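Spindle assembly abnormal protein 6 (Caenorhabditis elegans, PDB 4G79) forms the central scaffold of the centriole, its dimers joining through the globular N-terminal domain described here to set the organelle's ninefold symmetry. Local coordinates at residues L19-L22 / D28-A31; Q43-E46 / K51-K54; D90-V95 / K132-K137; N108-A113 / F117-L122. One frame throughout, in Å; residues are numbered along the deposited sequence. Where two conformers were deposited one is given.

Interaction 1: residues L19-L22 / D28-A31; sequences LQPL and DFKA
Lys30 lays its methylene chain in the groove between Gln20 and Leu22, all three on one side of the paired strands. The chain runs straight past CG; its CE settles against the amide end of Gln20, 3.8 Å from CD, while the CG atoms of the two residues touch at the base. Leu22 forms the other wall, its CD2 branch resting 3.7 Å from Lys30 CB and also against CD, and its other branch, CD1, meets Asp28 CB. These residues sit at the turn end of the beta hairpin of strands 7-21 and 29-44, in the N-terminal head domain of SAS-6. Gln20 and Lys30 form an antiparallel hydrogen-bonded pair, with Gln20 N to Lys30 O at 3.1 Å and Lys30 N to Gln20 O at 2.8 Å; a more bent bond from Leu22 N to Asp28 O (2.9 Å) follows toward the turn. With alanine in place of Gln20 the backbone pair could remain, but CE of Lys30 would probably lose its neighbour and the outer chain turn more freely, held then by Leu22 at its base. Leu19 CB lies over one face of the Phe29 ring, toward its rim, whereas Pro21 N meets that ring at its edge, in plane, 3.6 Å from CD1. With CG anti to its own carbonyl carbon (chi1 -40°), Leu19 sends CD2 onto the methyl of Ala31, 3.7 Å away.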
loop_
_atom_site.group_PDB
_atom_site.type_symbol
_atom_site.label_atom_id
_atom_site.label_comp_id
_atom_site.label_asym_id
_atom_site.label_seq_id
_atom_site.Cartn_x
_atom_site.Cartn_y
_atom_site.Cartn_z
ATOM N N LEU A 19 7.942 -18.305 -1.140
ATOM C CA LEU A 19 9.250 -17.961 -0.584
ATOM C C LEU A 19 9.448 -18.763 0.682
ATOM O O LEU A 19 8.564 -18.783 1.539
ATOM C CB LEU A 19 9.389 -16.450 -0.295
ATOM C CG LEU A 19 8.794 -15.448 -1.313
ATOM C CD1 LEU A 19 8.803 -14.045 -0.759
ATOM C CD2 LEU A 19 9.539 -15.481 -2.632
ATOM N N GLN A 20 10.567 -19.482 0.783
ATOM C CA GLN A 20 10.827 -20.272 1.977
ATOM C C GLN A 20 12.336 -20.253 2.289
ATOM O O GLN A 20 13.140 -20.192 1.354
ATOM C CB GLN A 20 10.275 -21.712 1.823
ATOM C CG GLN A 20 11.033 -22.594 0.819
ATOM C CD GLN A 20 10.347 -23.903 0.508
ATOM O OE1 GLN A 20 9.903 -24.144 -0.627
ATOM N NE2 GLN A 20 10.296 -24.797 1.490
ATOM N N PRO A 21 12.748 -20.281 3.581
ATOM C CA PRO A 21 14.192 -20.279 3.891
ATOM C C PRO A 21 14.908 -21.536 3.388
ATOM O O PRO A 21 14.264 -22.564 3.152
ATOM C CB PRO A 21 14.232 -20.206 5.422
ATOM C CG PRO A 21 12.930 -20.760 5.860
ATOM C CD PRO A 21 11.937 -20.319 4.817
ATOM N N LEU A 22 16.239 -21.453 3.229
ATOM C CA LEU A 22 17.051 -22.575 2.762
ATOM C C LEU A 22 17.381 -23.512 3.916
ATOM O O LEU A 22 16.550 -24.329 4.301
ATOM C CB LEU A 22 18.341 -22.076 2.089
ATOM C CG LEU A 22 18.173 -21.280 0.794
ATOM C CD1 LEU A 22 19.343 -20.348 0.584
ATOM C CD2 LEU A 22 18.008 -22.194 -0.402
ATOM N N ASP A 28 18.348 -17.256 4.160
ATOM C CA ASP A 28 18.026 -16.694 2.841
ATOM C C ASP A 28 16.863 -17.459 2.215
ATOM O O ASP A 28 16.731 -18.663 2.438
ATOM C CB ASP A 28 19.254 -16.736 1.911
ATOM C CG ASP A 28 20.476 -16.033 2.463
ATOM O OD1 ASP A 28 20.549 -14.788 2.344
ATOM O OD2 ASP A 28 21.364 -16.727 3.006
ATOM N N PHE A 29 16.027 -16.764 1.433
ATOM C CA PHE A 29 14.863 -17.368 0.796
ATOM C C PHE A 29 15.153 -17.982 -0.569
ATOM O O PHE A 29 15.890 -17.405 -1.375
ATOM C CB PHE A 29 13.739 -16.326 0.600
ATOM C CG PHE A 29 12.953 -15.854 1.806
ATOM C CD1 PHE A 29 12.497 -16.758 2.761
ATOM C CD2 PHE A 29 12.570 -14.521 1.925
ATOM C CE1 PHE A 29 11.742 -16.324 3.855
ATOM C CE2 PHE A 29 11.806 -14.088 3.014
ATOM C CZ PHE A 29 11.408 -14.990 3.978
ATOM N N LYS A 30 14.519 -19.136 -0.838
ATOM C CA LYS A 30 14.480 -19.749 -2.159
ATOM C C LYS A 30 13.070 -19.488 -2.685
ATOM O O LYS A 30 12.111 -19.516 -1.914
ATOM C CB LYS A 30 14.883 -21.233 -2.186
ATOM C CG LYS A 30 14.123 -22.172 -1.272
ATOM C CD LYS A 30 14.584 -23.599 -1.509
ATOM C CE LYS A 30 13.970 -24.561 -0.525
ATOM N NZ LYS A 30 14.319 -25.972 -0.838
ATOM N N ALA A 31 12.953 -19.148 -3.959
ATOM C CA ALA A 31 11.667 -18.781 -4.518
ATOM C C ALA A 31 11.268 -19.653 -5.672
ATOM O O ALA A 31 12.056 -19.889 -6.580
ATOM C CB ALA A 31 11.694 -17.324 -4.971
#

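Interaction 2: residues Q43-E46 / K51-K54; sequences QRNE and KELK
Gln43 carries CG between its backbone N and carbonyl carbon (chi1 65°) and Glu52 holds CG anti to the carbonyl carbon (chi1 -84°); from there both extended chains bring amide and carboxylate together. The two residues face each other as an antiparallel hydrogen-bonded pair in the beta hairpin of strands 29-44 and 51-58, at the end where the chain turns from one strand into the next. Their backbones exchange two bonds, Gln43 N to Glu52 O at 2.9 Å and Glu52 N to Gln43 O at 2.8 Å. Side chains add a third link: Gln43 NE2 donates almost straight to Glu52 OE1 at 3.2 Å, meeting that oxygen nearly end-on, with OE1 in the plane of the amide. The other carboxylate oxygen is taken by Asn45, whose ND2 is modelled 2.5 Å from Glu52 OE2, shorter than such a bond should be, so the exact length is doubtful. Here the donor stands above the carboxylate plane, and the amide of Asn45 is turned nearly perpendicular to the carboxylate. The buried acid thus has two amide donors, one at each oxygen, which would probably help to stabilise a negative charge. Asn45 also steadies the turn, for its OD1 accepts from the backbone N of Thr47 and of Ser48. Beside the glutamine amide, the Lys54 chain passes with CD 3.6 Å from Gln43 OE1. A water accepts from Gln43 NE2 at 3.0 Å and, more weakly, from Lys54 NZ at 3.3 Å.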
loop_
_atom_site.group_PDB
_atom_site.type_symbol
_atom_site.label_atom_id
_atom_site.label_comp_id
_atom_site.label_asym_id
_atom_site.label_seq_id
_atom_site.Cartn_x
_atom_site.Cartn_y
_atom_site.Cartn_z
ATOM N N GLN A 43 -18.740 -18.916 7.514
ATOM C CA GLN A 43 -19.281 -19.889 8.460
ATOM C C GLN A 43 -19.678 -19.229 9.740
ATOM O O GLN A 43 -19.278 -18.111 10.031
ATOM C CB GLN A 43 -18.266 -21.030 8.750
ATOM C CG GLN A 43 -16.988 -20.556 9.477
ATOM C CD GLN A 43 -15.926 -21.625 9.543
ATOM O OE1 GLN A 43 -15.854 -22.506 8.694
ATOM N NE2 GLN A 43 -15.037 -21.533 10.517
ATOM N N ARG A 44 -20.451 -19.958 10.519
ATOM C CA ARG A 44 -20.908 -19.500 11.814
ATOM C C ARG A 44 -19.938 -20.020 12.880
ATOM O O ARG A 44 -19.668 -21.234 12.935
ATOM C CB ARG A 44 -22.355 -19.994 12.039
ATOM C CG ARG A 44 -23.057 -19.463 13.266
ATOM C CD ARG A 44 -24.469 -20.009 13.359
ATOM N NE ARG A 44 -25.087 -19.750 14.663
ATOM C CZ ARG A 44 -26.127 -18.949 14.864
ATOM N NH1 ARG A 44 -26.675 -18.294 13.849
ATOM N NH2 ARG A 44 -26.628 -18.794 16.082
ATOM N N ASN A 45 -19.377 -19.106 13.699
ATOM C CA ASN A 45 -18.500 -19.478 14.817
ATOM C C ASN A 45 -19.348 -20.341 15.765
ATOM O O ASN A 45 -20.490 -19.989 16.044
ATOM C CB ASN A 45 -17.943 -18.239 15.528
ATOM C CG ASN A 45 -17.033 -18.554 16.691
ATOM O OD1 ASN A 45 -17.473 -18.814 17.803
ATOM N ND2 ASN A 45 -15.732 -18.523 16.465
ATOM N N GLU A 46 -18.842 -21.511 16.186
ATOM C CA GLU A 46 -19.634 -22.422 17.019
ATOM C C GLU A 46 -19.856 -21.891 18.437
ATOM O O GLU A 46 -20.873 -22.226 19.037
ATOM C CB GLU A 46 -18.998 -23.833 17.066
ATOM C CG GLU A 46 -18.716 -24.406 15.682
ATOM C CD GLU A 46 -17.995 -25.738 15.664
ATOM O OE1 GLU A 46 -16.801 -25.764 15.288
ATOM O OE2 GLU A 46 -18.628 -26.758 16.018
ATOM N N LYS A 51 -20.602 -14.442 12.274
ATOM C CA LYS A 51 -20.078 -14.755 10.943
ATOM C C LYS A 51 -18.569 -14.638 10.936
ATOM O O LYS A 51 -17.997 -13.654 11.432
ATOM C CB LYS A 51 -20.698 -13.837 9.876
ATOM C CG LYS A 51 -20.094 -14.040 8.478
ATOM C CD LYS A 51 -20.704 -13.048 7.498
ATOM C CE LYS A 51 -20.073 -13.197 6.142
ATOM N NZ LYS A 51 -20.523 -12.110 5.224
ATOM N N GLU A 52 -17.941 -15.666 10.358
ATOM C CA GLU A 52 -16.512 -15.785 10.175
ATOM C C GLU A 52 -16.228 -15.994 8.736
ATOM O O GLU A 52 -16.979 -16.724 8.101
ATOM C CB GLU A 52 -16.004 -17.036 10.921
ATOM C CG GLU A 52 -15.720 -16.816 12.379
ATOM C CD GLU A 52 -15.318 -18.071 13.120
ATOM O OE1 GLU A 52 -15.580 -19.195 12.629
ATOM O OE2 GLU A 52 -14.752 -17.921 14.224
ATOM N N LEU A 53 -15.139 -15.417 8.216
ATOM C CA LEU A 53 -14.659 -15.774 6.876
ATOM C C LEU A 53 -13.552 -16.751 7.106
ATOM O O LEU A 53 -12.839 -16.573 8.090
ATOM C CB LEU A 53 -14.147 -14.578 6.071
ATOM C CG LEU A 53 -15.176 -13.545 5.643
ATOM C CD1 LEU A 53 -14.469 -12.424 4.877
ATOM C CD2 LEU A 53 -16.258 -14.187 4.755
ATOM N N LYS A 54 -13.396 -17.785 6.267
ATOM C CA LYS A 54 -12.306 -18.744 6.461
ATOM C C LYS A 54 -11.453 -18.766 5.206
ATOM O O LYS A 54 -12.004 -18.863 4.126
ATOM C CB LYS A 54 -12.859 -20.145 6.791
ATOM C CG LYS A 54 -11.776 -21.183 7.058
ATOM C CD LYS A 54 -12.351 -22.324 7.829
ATOM C CE LYS A 54 -11.309 -23.415 8.006
ATOM N NZ LYS A 54 -10.460 -23.153 9.198
HETATM O O HOH W 1 -12.650 -22.893 11.707
#

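Interaction 3: residues D90-V95 / K132-K137; sequences DAFPKV and KIFSIK
Phe92 drives the edge of its ring into the face of Phe134, a T-shaped pair with centroids 5.3 Å apart and planes at 71°. The touching atom is Phe92 CZ, which stands over the Phe134 ring toward its rim, 3.8 Å from CE1 and 3.9 Å from CZ. Each ring reaches across from its own backbone: Phe92 has CG anti to the backbone N (chi1 177°), which sends the ring from the helix toward the sheet, while Phe134 holds CG between its N and carbonyl carbon (chi1 74°). The pair therefore spans the gap between the two backbones and fastens helix 92-102 to strand 132-140, part of the hydrophobic core between helices and beta-sheet in this alpha-beta head domain. Around the rings, Leu79 of helix 73-83 touches both, and Leu53 and Phe55 pack on Phe92. Ile133 CG2 lies at the edge of the Phe134 ring, in its plane. The strand itself carries a classic beta bulge, Ile133 and Phe134 both facing Leu122. Farther out, Val95 and Ile133 pack on Ile128 of the second subunit.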
loop_
_atom_site.group_PDB
_atom_site.type_symbol
_atom_site.label_atom_id
_atom_site.label_comp_id
_atom_site.label_asym_id
_atom_site.label_seq_id
_atom_site.Cartn_x
_atom_site.Cartn_y
_atom_site.Cartn_z
ATOM N N ASP A 90 -18.660 -7.034 5.374
ATOM C CA ASP A 90 -19.687 -7.632 4.508
ATOM C C ASP A 90 -19.267 -7.610 3.025
ATOM O O ASP A 90 -19.476 -8.569 2.285
ATOM C CB ASP A 90 -21.009 -6.858 4.683
ATOM C CG ASP A 90 -22.198 -7.480 3.978
ATOM O OD1 ASP A 90 -22.759 -8.455 4.518
ATOM O OD2 ASP A 90 -22.579 -6.977 2.897
ATOM N N ALA A 91 -18.720 -6.480 2.586
ATOM C CA ALA A 91 -18.329 -6.299 1.188
ATOM C C ALA A 91 -16.975 -6.959 0.888
ATOM O O ALA A 91 -16.728 -7.351 -0.252
ATOM C CB ALA A 91 -18.263 -4.819 0.868
ATOM N N PHE A 92 -16.113 -7.089 1.902
ATOM C CA PHE A 92 -14.751 -7.597 1.711
ATOM C C PHE A 92 -14.658 -8.917 0.928
ATOM O O PHE A 92 -13.876 -8.909 -0.027
ATOM C CB PHE A 92 -14.008 -7.728 3.036
ATOM C CG PHE A 92 -12.618 -8.305 2.932
ATOM C CD1 PHE A 92 -11.587 -7.577 2.332
ATOM C CD2 PHE A 92 -12.309 -9.521 3.529
ATOM C CE1 PHE A 92 -10.288 -8.077 2.296
ATOM C CE2 PHE A 92 -11.008 -10.022 3.490
ATOM C CZ PHE A 92 -10.009 -9.307 2.857
ATOM N N PRO A 93 -15.379 -10.042 1.227
ATOM C CA PRO A 93 -15.165 -11.259 0.408
ATOM C C PRO A 93 -15.593 -11.065 -1.055
ATOM O O PRO A 93 -14.922 -11.535 -1.951
ATOM C CB PRO A 93 -16.019 -12.324 1.115
ATOM C CG PRO A 93 -17.065 -11.535 1.876
ATOM C CD PRO A 93 -16.345 -10.304 2.325
ATOM N N LYS A 94 -16.662 -10.342 -1.283
ATOM C CA LYS A 94 -17.196 -10.055 -2.612
ATOM C C LYS A 94 -16.173 -9.313 -3.483
ATOM O O LYS A 94 -15.949 -9.683 -4.626
ATOM C CB LYS A 94 -18.481 -9.198 -2.488
ATOM C CG LYS A 94 -19.534 -9.751 -1.516
ATOM C CD LYS A 94 -20.711 -8.784 -1.367
ATOM C CE LYS A 94 -21.810 -9.354 -0.507
ATOM N NZ LYS A 94 -22.907 -8.369 -0.303
ATOM N N VAL A 95 -15.594 -8.244 -2.948
ATOM C CA VAL A 95 -14.637 -7.395 -3.672
ATOM C C VAL A 95 -13.332 -8.171 -3.892
ATOM O O VAL A 95 -12.762 -8.105 -4.975
ATOM C CB VAL A 95 -14.439 -6.037 -2.924
ATOM C CG1 VAL A 95 -13.479 -5.139 -3.671
ATOM C CG2 VAL A 95 -15.781 -5.300 -2.770
ATOM N N LYS A 132 0.280 -3.808 -2.702
ATOM C CA LYS A 132 -0.231 -4.802 -1.734
ATOM C C LYS A 132 -1.662 -4.485 -1.324
ATOM O O LYS A 132 -1.963 -3.340 -0.973
ATOM C CB LYS A 132 0.643 -4.891 -0.474
ATOM C CG LYS A 132 0.313 -6.136 0.385
ATOM C CD LYS A 132 0.838 -6.026 1.803
ATOM C CE LYS A 132 2.121 -6.769 2.050
ATOM N NZ LYS A 132 2.516 -6.717 3.487
ATOM N N ILE A 133 -2.557 -5.480 -1.397
ATOM C CA ILE A 133 -3.942 -5.287 -0.976
ATOM C C ILE A 133 -4.012 -5.601 0.518
ATOM O O ILE A 133 -4.403 -4.741 1.327
ATOM C CB ILE A 133 -4.908 -6.141 -1.837
ATOM C CG1 ILE A 133 -4.736 -5.770 -3.346
ATOM C CG2 ILE A 133 -6.367 -5.908 -1.375
ATOM C CD1 ILE A 133 -5.568 -6.631 -4.321
ATOM N N PHE A 134 -3.592 -6.815 0.898
ATOM C CA PHE A 134 -3.560 -7.192 2.310
ATOM C C PHE A 134 -2.671 -8.393 2.450
ATOM O O PHE A 134 -2.263 -8.980 1.460
ATOM C CB PHE A 134 -5.003 -7.477 2.861
ATOM C CG PHE A 134 -5.645 -8.780 2.420
ATOM C CD1 PHE A 134 -6.310 -8.870 1.203
ATOM C CD2 PHE A 134 -5.598 -9.911 3.233
ATOM C CE1 PHE A 134 -6.870 -10.078 0.782
ATOM C CE2 PHE A 134 -6.174 -11.121 2.822
ATOM C CZ PHE A 134 -6.806 -11.199 1.599
ATOM N N SER A 135 -2.359 -8.739 3.679
ATOM C CA SER A 135 -1.650 -9.954 4.021
ATOM C C SER A 135 -2.332 -10.521 5.256
ATOM O O SER A 135 -2.863 -9.767 6.071
ATOM C CB SER A 135 -0.153 -9.716 4.236
ATOM O OG SER A 135 0.120 -8.947 5.391
ATOM N N ILE A 136 -2.339 -11.833 5.382
ATOM C CA ILE A 136 -2.937 -12.501 6.530
ATOM C C ILE A 136 -2.064 -13.682 6.896
ATOM O O ILE A 136 -1.556 -14.359 6.011
ATOM C CB ILE A 136 -4.418 -12.901 6.208
ATOM C CG1 ILE A 136 -5.165 -13.420 7.463
ATOM C CG2 ILE A 136 -4.550 -13.841 4.989
ATOM C CD1 ILE A 136 -6.701 -13.496 7.356
ATOM N N LYS A 137 -1.863 -13.902 8.194
ATOM C CA LYS A 137 -1.111 -15.042 8.690
ATOM C C LYS A 137 -2.037 -16.269 8.732
ATOM O O LYS A 137 -3.081 -16.239 9.388
ATOM C CB LYS A 137 -0.541 -14.723 10.083
ATOM C CG LYS A 137 0.395 -15.788 10.645
ATOM C CD LYS A 137 1.002 -15.341 11.956
ATOM C CE LYS A 137 1.930 -16.376 12.544
ATOM N NZ LYS A 137 2.684 -15.839 13.710
#

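Interaction 4: residues N108-A113 / F117-L122; sequences NIILDA and FCSFEL
Asn108 opens the pairing against Glu121: its N donates to Glu121 O at 2.9 Å, and its O accepts from Glu121 N at 2.8 Å. Its OD1 bonds a glycerol, probably from the crystallisation liquor. Ile109 lies on the buried face, where CG2 packs 3.7 Å from Cys118 CB and CG1 approaches Phe120 CD2; Ile57 covers this patch. Ile110 pairs with Ser119 by two backbone bonds, and its CD1 lies 3.4 Å from OE1 of Glu121. The two segments lie on the neighbouring strands 106-111 and 117-123 of a beta hairpin. Leu111 returns to the buried face and sets CD1 against Cys118 CB. At the turn Asp112 N donates to Phe117 O at 3.0 Å. Phe117 holds CG between its backbone N and carbonyl carbon (chi1 57°), which brings the ring over Asp112: CB makes a CH-pi contact 3.6 Å above the ring centre, and the carboxylate lies nearly flat on the ring, planes 12° apart. Lys137 makes a cation-pi contact on the opposite face, putting the ring between acid and lysine. A serine in place of Phe117 would probably leave Asp112 without its stacking surface and the Lys137 ammonium without its aromatic partner. Asp112 OD2 also accepts from Asn116 N.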
loop_
_atom_site.group_PDB
_atom_site.type_symbol
_atom_site.label_atom_id
_atom_site.label_comp_id
_atom_site.label_asym_id
_atom_site.label_seq_id
_atom_site.Cartn_x
_atom_site.Cartn_y
_atom_site.Cartn_z
ATOM N N ASN A 108 1.931 -13.784 -2.943
ATOM C CA ASN A 108 3.160 -14.291 -2.311
ATOM C C ASN A 108 2.777 -15.056 -1.090
ATOM O O ASN A 108 1.928 -14.591 -0.314
ATOM C CB ASN A 108 4.155 -13.212 -1.874
ATOM C CG ASN A 108 4.902 -12.494 -2.949
ATOM O OD1 ASN A 108 4.920 -12.895 -4.110
ATOM N ND2 ASN A 108 5.522 -11.391 -2.563
ATOM N N ILE A 109 3.413 -16.205 -0.891
ATOM C CA ILE A 109 3.226 -17.010 0.321
ATOM C C ILE A 109 4.616 -17.148 0.931
ATOM O O ILE A 109 5.549 -17.591 0.249
ATOM C CB ILE A 109 2.528 -18.372 0.046
ATOM C CG1 ILE A 109 1.086 -18.169 -0.489
ATOM C CG2 ILE A 109 2.525 -19.250 1.302
ATOM C CD1 ILE A 109 0.631 -19.320 -1.404
ATOM N N ILE A 110 4.787 -16.645 2.150
ATOM C CA ILE A 110 6.077 -16.698 2.818
ATOM C C ILE A 110 5.920 -17.766 3.872
ATOM O O ILE A 110 5.163 -17.587 4.818
ATOM C CB ILE A 110 6.516 -15.318 3.368
ATOM C CG1 ILE A 110 6.590 -14.259 2.239
ATOM C CG2 ILE A 110 7.839 -15.403 4.126
ATOM C CD1 ILE A 110 5.688 -13.201 2.434
ATOM N N LEU A 111 6.571 -18.908 3.637
ATOM C CA LEU A 111 6.506 -20.098 4.459
ATOM C C LEU A 111 7.488 -20.056 5.603
ATOM O O LEU A 111 8.681 -19.830 5.396
ATOM C CB LEU A 111 6.790 -21.322 3.565
ATOM C CG LEU A 111 6.400 -22.690 4.090
ATOM C CD1 LEU A 111 4.922 -22.782 4.301
ATOM C CD2 LEU A 111 6.828 -23.767 3.118
ATOM N N ASP A 112 6.990 -20.355 6.814
ATOM C CA ASP A 112 7.814 -20.483 8.018
ATOM C C ASP A 112 8.745 -21.695 7.843
ATOM O O ASP A 112 8.356 -22.664 7.181
ATOM C CB ASP A 112 6.900 -20.643 9.248
ATOM C CG ASP A 112 7.615 -21.015 10.527
ATOM O OD1 ASP A 112 8.549 -20.281 10.918
ATOM O OD2 ASP A 112 7.244 -22.043 11.134
ATOM N N ALA A 113 9.973 -21.638 8.411
ATOM C CA ALA A 113 10.970 -22.712 8.323
ATOM C C ALA A 113 10.410 -24.085 8.734
ATOM O O ALA A 113 10.691 -25.080 8.058
ATOM C CB ALA A 113 12.190 -22.376 9.185
ATOM N N PHE A 117 3.224 -21.922 9.968
ATOM C CA PHE A 117 2.392 -20.876 9.391
ATOM C C PHE A 117 2.999 -20.352 8.095
ATOM O O PHE A 117 4.135 -20.671 7.738
ATOM C CB PHE A 117 2.246 -19.711 10.401
ATOM C CG PHE A 117 3.560 -19.107 10.850
ATOM C CD1 PHE A 117 4.171 -18.096 10.110
ATOM C CD2 PHE A 117 4.175 -19.533 12.021
ATOM C CE1 PHE A 117 5.395 -17.551 10.519
ATOM C CE2 PHE A 117 5.393 -18.983 12.431
ATOM C CZ PHE A 117 5.989 -17.989 11.685
ATOM N N CYS A 118 2.242 -19.494 7.425
ATOM C CA CYS A 118 2.667 -18.780 6.256
ATOM C C CYS A 118 1.951 -17.454 6.240
ATOM O O CYS A 118 0.900 -17.306 6.865
ATOM C CB CYS A 118 2.395 -19.581 4.988
ATOM S SG CYS A 118 0.646 -19.704 4.557
ATOM N N SER A 119 2.518 -16.493 5.526
ATOM C CA SER A 119 1.886 -15.210 5.307
ATOM C C SER A 119 1.373 -15.243 3.896
ATOM O O SER A 119 2.126 -15.581 2.995
ATOM C CB SER A 119 2.876 -14.074 5.532
ATOM O OG SER A 119 2.307 -12.823 5.183
ATOM N N PHE A 120 0.072 -15.038 3.711
ATOM C CA PHE A 120 -0.547 -14.997 2.404
ATOM C C PHE A 120 -0.637 -13.501 2.065
ATOM O O PHE A 120 -1.267 -12.747 2.817
ATOM C CB PHE A 120 -1.935 -15.686 2.448
ATOM C CG PHE A 120 -2.765 -15.558 1.187
ATOM C CD1 PHE A 120 -3.592 -14.461 0.987
ATOM C CD2 PHE A 120 -2.718 -16.541 0.198
ATOM C CE1 PHE A 120 -4.364 -14.350 -0.178
ATOM C CE2 PHE A 120 -3.510 -16.443 -0.944
ATOM C CZ PHE A 120 -4.312 -15.342 -1.133
ATOM N N GLU A 121 -0.040 -13.085 0.968
ATOM C CA GLU A 121 -0.038 -11.677 0.572
ATOM C C GLU A 121 -0.637 -11.525 -0.793
ATOM O O GLU A 121 -0.210 -12.213 -1.716
ATOM C CB GLU A 121 1.397 -11.138 0.564
ATOM C CG GLU A 121 2.178 -11.326 1.860
ATOM C CD GLU A 121 3.456 -10.509 1.938
ATOM O OE1 GLU A 121 4.239 -10.518 0.959
ATOM O OE2 GLU A 121 3.686 -9.872 2.989
ATOM N N LEU A 122 -1.650 -10.663 -0.916
ATOM C CA LEU A 122 -2.318 -10.397 -2.187
ATOM C C LEU A 122 -1.898 -9.020 -2.695
ATOM O O LEU A 122 -1.950 -8.067 -1.929
ATOM C CB LEU A 122 -3.855 -10.482 -2.014
ATOM C CG LEU A 122 -4.675 -10.295 -3.302
ATOM C CD1 LEU A 122 -4.298 -11.343 -4.351
ATOM C CD2 LEU A 122 -6.149 -10.402 -2.986
#

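How the interactions relate
All four contacts belong to one head domain and reach a single sheet. Interactions 1 and 4 are neighbours, centres about 11 Å apart: Leu19 N to Ile109 O and Leu19 O to Leu111 N, each 2.9 Å, probably hydrogen-bond their hairpins side by side, and Phe29 CZ packs on Ile110 CG2. Interaction 4 continues into interaction 3 through Ile133 N to Leu122 O (2.7 Å), another probable hydrogen bond. Interaction 3 meets interaction 2 where Leu53 CD1 packs against Phe92 CD2 at 3.9 Å. Interactions 1 and 2 share strand 29-44, yet their centres lie about 33 Å apart, on opposite sides of the chain's centre. Interaction 3 alone reaches the second subunit.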